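Local coordinates for transcriptional regulator ZitR (Lactococcus lactis subsp. cremoris, PDB 6FI9), which represses transcription of the zit operon when zinc is present, binding as a homodimer to two palindromic operator sites in the zit promoter, at residues Leu42-Ala47 with Ala56-Ile61; Gly26-Asn31 with Ala103-Ala108. The protein carries 3 engineered substitutions. All coordinates share one frame; numbering follows the deposited sequence.

Contact 1: residues Leu42-Ala47 with Ala56-Ile61; sequences LMILAA and AEQLKI
In the winged helix-turn-helix domain of this MarR-family repressor, helix 36-47 packs beside helix 52-59, the first helix of the predicted helix-turn-helix DNA-binding motif, and I44 carries their contact. The closest pair of CA atoms, those of I44 and Q58, is 8.2 Å apart, and the gap is crossed almost entirely by the longer branch of the isoleucine. Its first torsion (chi1 56°) sets CG1 between the backbone N and the carbonyl carbon, and CD1 then reaches over to the facing helix. There the methyl lies 4.0 Å from Q58 CB, so the glutamine contributes the base of its side chain. Beyond that base Q58 bends at chi2, and its OE1 comes to the shorter branch of I44, 4.2 Å from CG2; this is a van der Waals approach, and no hydrogen bond joins the two segments. The I44 and Q58 side chains run alongside each other, pointing opposite ways. Behind I44, L42 and L45 face the wing and touch L95 of strand 92-95, while A56 packs on P63 and V66 of helix 63-75. L59 starts out to one side of the facing helix, but its end turns inward, bringing CD1 to 3.8 Å from I44 CD1.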
loop_
_atom_site.group_PDB
_atom_site.type_symbol
_atom_site.label_atom_id
_atom_site.label_comp_id
_atom_site.label_asym_id
_atom_site.label_seq_id
_atom_site.Cartn_x
_atom_site.Cartn_y
_atom_site.Cartn_z
ATOM N N LEU A 42 19.721 -7.890 3.173
ATOM C CA LEU A 42 21.014 -7.802 3.862
ATOM C C LEU A 42 20.848 -7.841 5.384
ATOM O O LEU A 42 21.686 -8.418 6.076
ATOM C CB LEU A 42 21.769 -6.522 3.455
ATOM C CG LEU A 42 22.098 -6.332 1.974
ATOM C CD1 LEU A 42 22.425 -4.882 1.681
ATOM C CD2 LEU A 42 23.243 -7.232 1.539
ATOM N N MET A 43 19.761 -7.232 5.891
ATOM C CA MET A 43 19.423 -7.158 7.311
ATOM C C MET A 43 19.146 -8.547 7.916
ATOM O O MET A 43 19.720 -8.869 8.958
ATOM C CB MET A 43 18.237 -6.196 7.515
ATOM C CG MET A 43 17.894 -5.926 8.955
ATOM S SD MET A 43 16.332 -5.034 9.082
ATOM C CE MET A 43 15.863 -5.504 10.724
ATOM N N ILE A 44 18.281 -9.361 7.258
ATOM C CA ILE A 44 17.915 -10.717 7.706
ATOM C C ILE A 44 19.074 -11.711 7.541
ATOM O O ILE A 44 19.157 -12.677 8.298
ATOM C CB ILE A 44 16.590 -11.255 7.082
ATOM C CG1 ILE A 44 16.610 -11.241 5.537
ATOM C CG2 ILE A 44 15.375 -10.511 7.640
ATOM C CD1 ILE A 44 15.872 -12.394 4.886
ATOM N N LEU A 45 19.964 -11.465 6.557
ATOM C CA LEU A 45 21.142 -12.299 6.292
ATOM C C LEU A 45 22.273 -12.045 7.295
ATOM O O LEU A 45 23.127 -12.914 7.484
ATOM C CB LEU A 45 21.654 -12.105 4.853
ATOM C CG LEU A 45 20.888 -12.836 3.752
ATOM C CD1 LEU A 45 21.268 -12.310 2.396
ATOM C CD2 LEU A 45 21.140 -14.328 3.796
ATOM N N ALA A 46 22.276 -10.855 7.930
ATOM C CA ALA A 46 23.269 -10.448 8.924
ATOM C C ALA A 46 23.136 -11.269 10.208
ATOM O O ALA A 46 24.138 -11.781 10.708
ATOM C CB ALA A 46 23.122 -8.965 9.230
ATOM N N ALA A 47 21.898 -11.413 10.722
ATOM C CA ALA A 47 21.604 -12.167 11.941
ATOM C C ALA A 47 21.733 -13.673 11.724
ATOM O O ALA A 47 22.410 -14.342 12.509
ATOM C CB ALA A 47 20.212 -11.819 12.454
ATOM N N ALA A 56 12.338 -15.502 0.622
ATOM C CA ALA A 56 10.989 -15.343 0.064
ATOM C C ALA A 56 9.917 -15.456 1.154
ATOM O O ALA A 56 8.905 -14.759 1.092
ATOM C CB ALA A 56 10.742 -16.386 -1.019
ATOM N N GLU A 57 10.155 -16.333 2.148
ATOM C CA GLU A 57 9.269 -16.589 3.287
ATOM C C GLU A 57 9.262 -15.396 4.255
ATOM O O GLU A 57 8.187 -14.984 4.696
ATOM C CB GLU A 57 9.696 -17.894 4.000
ATOM C CG GLU A 57 8.797 -18.347 5.143
ATOM C CD GLU A 57 9.402 -18.222 6.530
ATOM O OE1 GLU A 57 8.757 -17.595 7.400
ATOM O OE2 GLU A 57 10.515 -18.753 6.751
ATOM N N GLN A 58 10.456 -14.853 4.578
ATOM C CA GLN A 58 10.637 -13.722 5.491
ATOM C C GLN A 58 10.084 -12.427 4.899
ATOM O O GLN A 58 9.269 -11.768 5.541
ATOM C CB GLN A 58 12.122 -13.549 5.877
ATOM C CG GLN A 58 12.689 -14.646 6.776
ATOM C CD GLN A 58 12.328 -14.458 8.225
ATOM O OE1 GLN A 58 12.866 -13.587 8.918
ATOM N NE2 GLN A 58 11.412 -15.283 8.717
ATOM N N LEU A 59 10.509 -12.078 3.673
ATOM C CA LEU A 59 10.096 -10.862 2.968
ATOM C C LEU A 59 8.653 -10.893 2.459
ATOM O O LEU A 59 8.111 -9.836 2.128
ATOM C CB LEU A 59 11.056 -10.569 1.806
ATOM C CG LEU A 59 12.239 -9.675 2.121
ATOM C CD1 LEU A 59 13.433 -10.484 2.602
ATOM C CD2 LEU A 59 12.624 -8.868 0.906
ATOM N N LYS A 60 8.042 -12.099 2.381
ATOM C CA LYS A 60 6.674 -12.349 1.891
ATOM C C LYS A 60 6.522 -11.949 0.402
ATOM O O LYS A 60 5.432 -11.584 -0.051
ATOM C CB LYS A 60 5.592 -11.710 2.803
ATOM C CG LYS A 60 5.596 -12.195 4.258
ATOM C CD LYS A 60 4.789 -13.472 4.458
ATOM C CE LYS A 60 4.892 -13.970 5.879
ATOM N NZ LYS A 60 4.147 -15.240 6.077
ATOM N N ILE A 61 7.634 -12.048 -0.351
ATOM C CA ILE A 61 7.723 -11.742 -1.781
ATOM C C ILE A 61 7.984 -13.037 -2.594
ATOM O O ILE A 61 8.493 -14.018 -2.040
ATOM C CB ILE A 61 8.750 -10.586 -2.048
ATOM C CG1 ILE A 61 8.511 -9.878 -3.405
ATOM C CG2 ILE A 61 10.209 -11.026 -1.896
ATOM C CD1 ILE A 61 7.473 -8.749 -3.381
#

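Contact 2: residues Gly26-Asn31 with Ala103-Ala108; sequences GECESN and AKEHAA. With ZN (zinc ion), chain J; ZN (zinc ion), chain I.
E105 OE1 binds a zinc ion at 2.0 Å, in a site of the MarR-type winged-helix fold where helix 100-122 meets the loop between helices 2-16 and 36-47. C28, from that loop, and E39, from helix 36-47, complete this three-residue site, with E39 OE1 also on the metal. The sulfur is less close: C28 SG stands 2.8 Å from the zinc ion, longer than a usual zinc-thiolate bond, a difference not to be pressed at this modest resolution. Its torsion, with SG anti to the backbone N (chi1 -166°), turns the sulfur toward the metal. S30 approaches the same carboxylate oxygen, its OG 3.4 Å from E105 OE1, and gives OG a hydrogen bond with E39 OE1. The serine is thus a second-shell residue that can help position the E39 carboxylate. The other oxygen of E105, OE2, turns to E29, 3.4 Å from its CB and 3.5 Å from its backbone N. E105 reaches this place because its chain is bent at chi2 (-75°), which lays the carboxylate against residues 28-30. The E29 side chain crosses that of E105 at about a right angle and its end leads away, toward a long, weak ion pair with K112. The two carboxylates would carry like charge, with E29 OE1 4.7 Å from E105 OE2; zinc on E105 and the weak pairing of E29 with K112 probably ease the repulsion. One residue along the helix, H106 serves a second zinc ion together with E22, H40 and H110; its ring meets that of H110 with planes about 75° apart, and its NE2 holds the metal at 2.2 Å.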
loop_
_atom_site.group_PDB
_atom_site.type_symbol
_atom_site.label_atom_id
_atom_site.label_comp_id
_atom_site.label_asym_id
_atom_site.label_seq_id
_atom_site.Cartn_x
_atom_site.Cartn_y
_atom_site.Cartn_z
ATOM N N GLY A 26 11.184 8.357 7.855
ATOM C CA GLY A 26 12.454 9.071 7.859
ATOM C C GLY A 26 13.177 8.885 6.540
ATOM O O GLY A 26 12.580 8.400 5.569
ATOM N N GLU A 27 14.472 9.271 6.494
ATOM C CA GLU A 27 15.305 9.137 5.297
ATOM C C GLU A 27 16.391 8.073 5.462
ATOM O O GLU A 27 16.875 7.838 6.577
ATOM C CB GLU A 27 15.902 10.488 4.859
ATOM C CG GLU A 27 14.882 11.480 4.316
ATOM C CD GLU A 27 14.428 11.243 2.889
ATOM O OE1 GLU A 27 13.583 10.346 2.673
ATOM O OE2 GLU A 27 14.911 11.964 1.985
ATOM N N CYS A 28 16.746 7.418 4.343
ATOM C CA CYS A 28 17.751 6.368 4.307
ATOM C C CYS A 28 19.155 6.962 4.382
ATOM O O CYS A 28 19.546 7.760 3.523
ATOM C CB CYS A 28 17.572 5.479 3.078
ATOM S SG CYS A 28 18.506 3.925 3.148
ATOM N N GLU A 29 19.899 6.582 5.435
ATOM C CA GLU A 29 21.267 7.035 5.694
ATOM C C GLU A 29 22.345 6.161 5.012
ATOM O O GLU A 29 23.535 6.352 5.267
ATOM C CB GLU A 29 21.513 7.158 7.212
ATOM C CG GLU A 29 20.884 8.397 7.832
ATOM C CD GLU A 29 20.938 8.507 9.347
ATOM O OE1 GLU A 29 21.972 8.143 9.957
ATOM O OE2 GLU A 29 19.933 8.977 9.927
ATOM N N SER A 30 21.933 5.221 4.134
ATOM C CA SER A 30 22.851 4.343 3.403
ATOM C C SER A 30 23.521 5.073 2.246
ATOM O O SER A 30 22.847 5.724 1.441
ATOM C CB SER A 30 22.135 3.097 2.890
ATOM O OG SER A 30 21.957 2.156 3.934
ATOM N N ASN A 31 24.860 4.957 2.176
ATOM C CA ASN A 31 25.707 5.565 1.144
ATOM C C ASN A 31 25.589 4.832 -0.202
ATOM O O ASN A 31 25.907 5.414 -1.245
ATOM C CB ASN A 31 27.168 5.632 1.612
ATOM C CG ASN A 31 27.761 4.301 2.017
ATOM O OD1 ASN A 31 27.670 3.885 3.172
ATOM N ND2 ASN A 31 28.385 3.601 1.082
ATOM N N ALA A 103 23.359 -3.323 6.499
ATOM C CA ALA A 103 22.421 -4.135 7.277
ATOM C C ALA A 103 22.201 -3.501 8.654
ATOM O O ALA A 103 21.090 -3.566 9.185
ATOM C CB ALA A 103 22.957 -5.552 7.434
ATOM N N LYS A 104 23.261 -2.876 9.217
ATOM C CA LYS A 104 23.234 -2.185 10.504
ATOM C C LYS A 104 22.350 -0.940 10.410
ATOM O O LYS A 104 21.629 -0.628 11.361
ATOM C CB LYS A 104 24.657 -1.797 10.936
ATOM C CG LYS A 104 25.439 -2.919 11.608
ATOM C CD LYS A 104 26.893 -2.496 11.843
ATOM C CE LYS A 104 27.695 -3.483 12.651
ATOM N NZ LYS A 104 29.121 -3.067 12.747
ATOM N N GLU A 105 22.397 -0.249 9.253
ATOM C CA GLU A 105 21.623 0.961 8.988
ATOM C C GLU A 105 20.143 0.656 8.870
ATOM O O GLU A 105 19.338 1.387 9.443
ATOM C CB GLU A 105 22.122 1.683 7.725
ATOM C CG GLU A 105 21.810 3.176 7.701
ATOM C CD GLU A 105 20.376 3.577 7.401
ATOM O OE1 GLU A 105 19.830 3.099 6.381
ATOM O OE2 GLU A 105 19.800 4.367 8.185
ATOM N N HIS A 106 19.783 -0.407 8.122
ATOM C CA HIS A 106 18.391 -0.808 7.916
ATOM C C HIS A 106 17.739 -1.241 9.218
ATOM O O HIS A 106 16.595 -0.875 9.471
ATOM C CB HIS A 106 18.280 -1.904 6.855
ATOM C CG HIS A 106 16.962 -1.910 6.157
ATOM N ND1 HIS A 106 16.648 -0.958 5.207
ATOM C CD2 HIS A 106 15.916 -2.756 6.295
ATOM C CE1 HIS A 106 15.429 -1.257 4.793
ATOM N NE2 HIS A 106 14.946 -2.329 5.421
ATOM N N ALA A 107 18.487 -1.963 10.068
ATOM C CA ALA A 107 18.024 -2.415 11.379
ATOM C C ALA A 107 17.776 -1.212 12.298
ATOM O O ALA A 107 16.861 -1.234 13.124
ATOM C CB ALA A 107 19.052 -3.349 11.993
ATOM N N ALA A 108 18.581 -0.157 12.122
ATOM C CA ALA A 108 18.460 1.095 12.854
ATOM C C ALA A 108 17.277 1.908 12.301
ATOM O O ALA A 108 16.571 2.543 13.082
ATOM C CB ALA A 108 19.749 1.889 12.741
HETATM ZN ZN ZN J . 18.647 1.950 5.169
HETATM ZN ZN ZN I . 13.100 -3.194 6.121
#

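Both contacts lie at the surface, but their chemistry differs. Contact 1 is small and apolar and joins helix 36-47 to the first helix of the DNA-binding motif, whereas contact 2 is polar and organised by metal, tying a loop to helix 100-122; it meets helix 36-47 through E39, which shares the zinc ion with E105. Along the chain the first is nested inside the loop closed by the second. Their centres are 16 Å apart, yet they touch where helices 36-47 and 100-122 pack: M43 SD lies 3.6 Å from H106 CD2, and A46 CB 3.9 Å from A103 CB. Thus H106, a zinc ligand, packs directly on M43, one residue before I44 of contact 1.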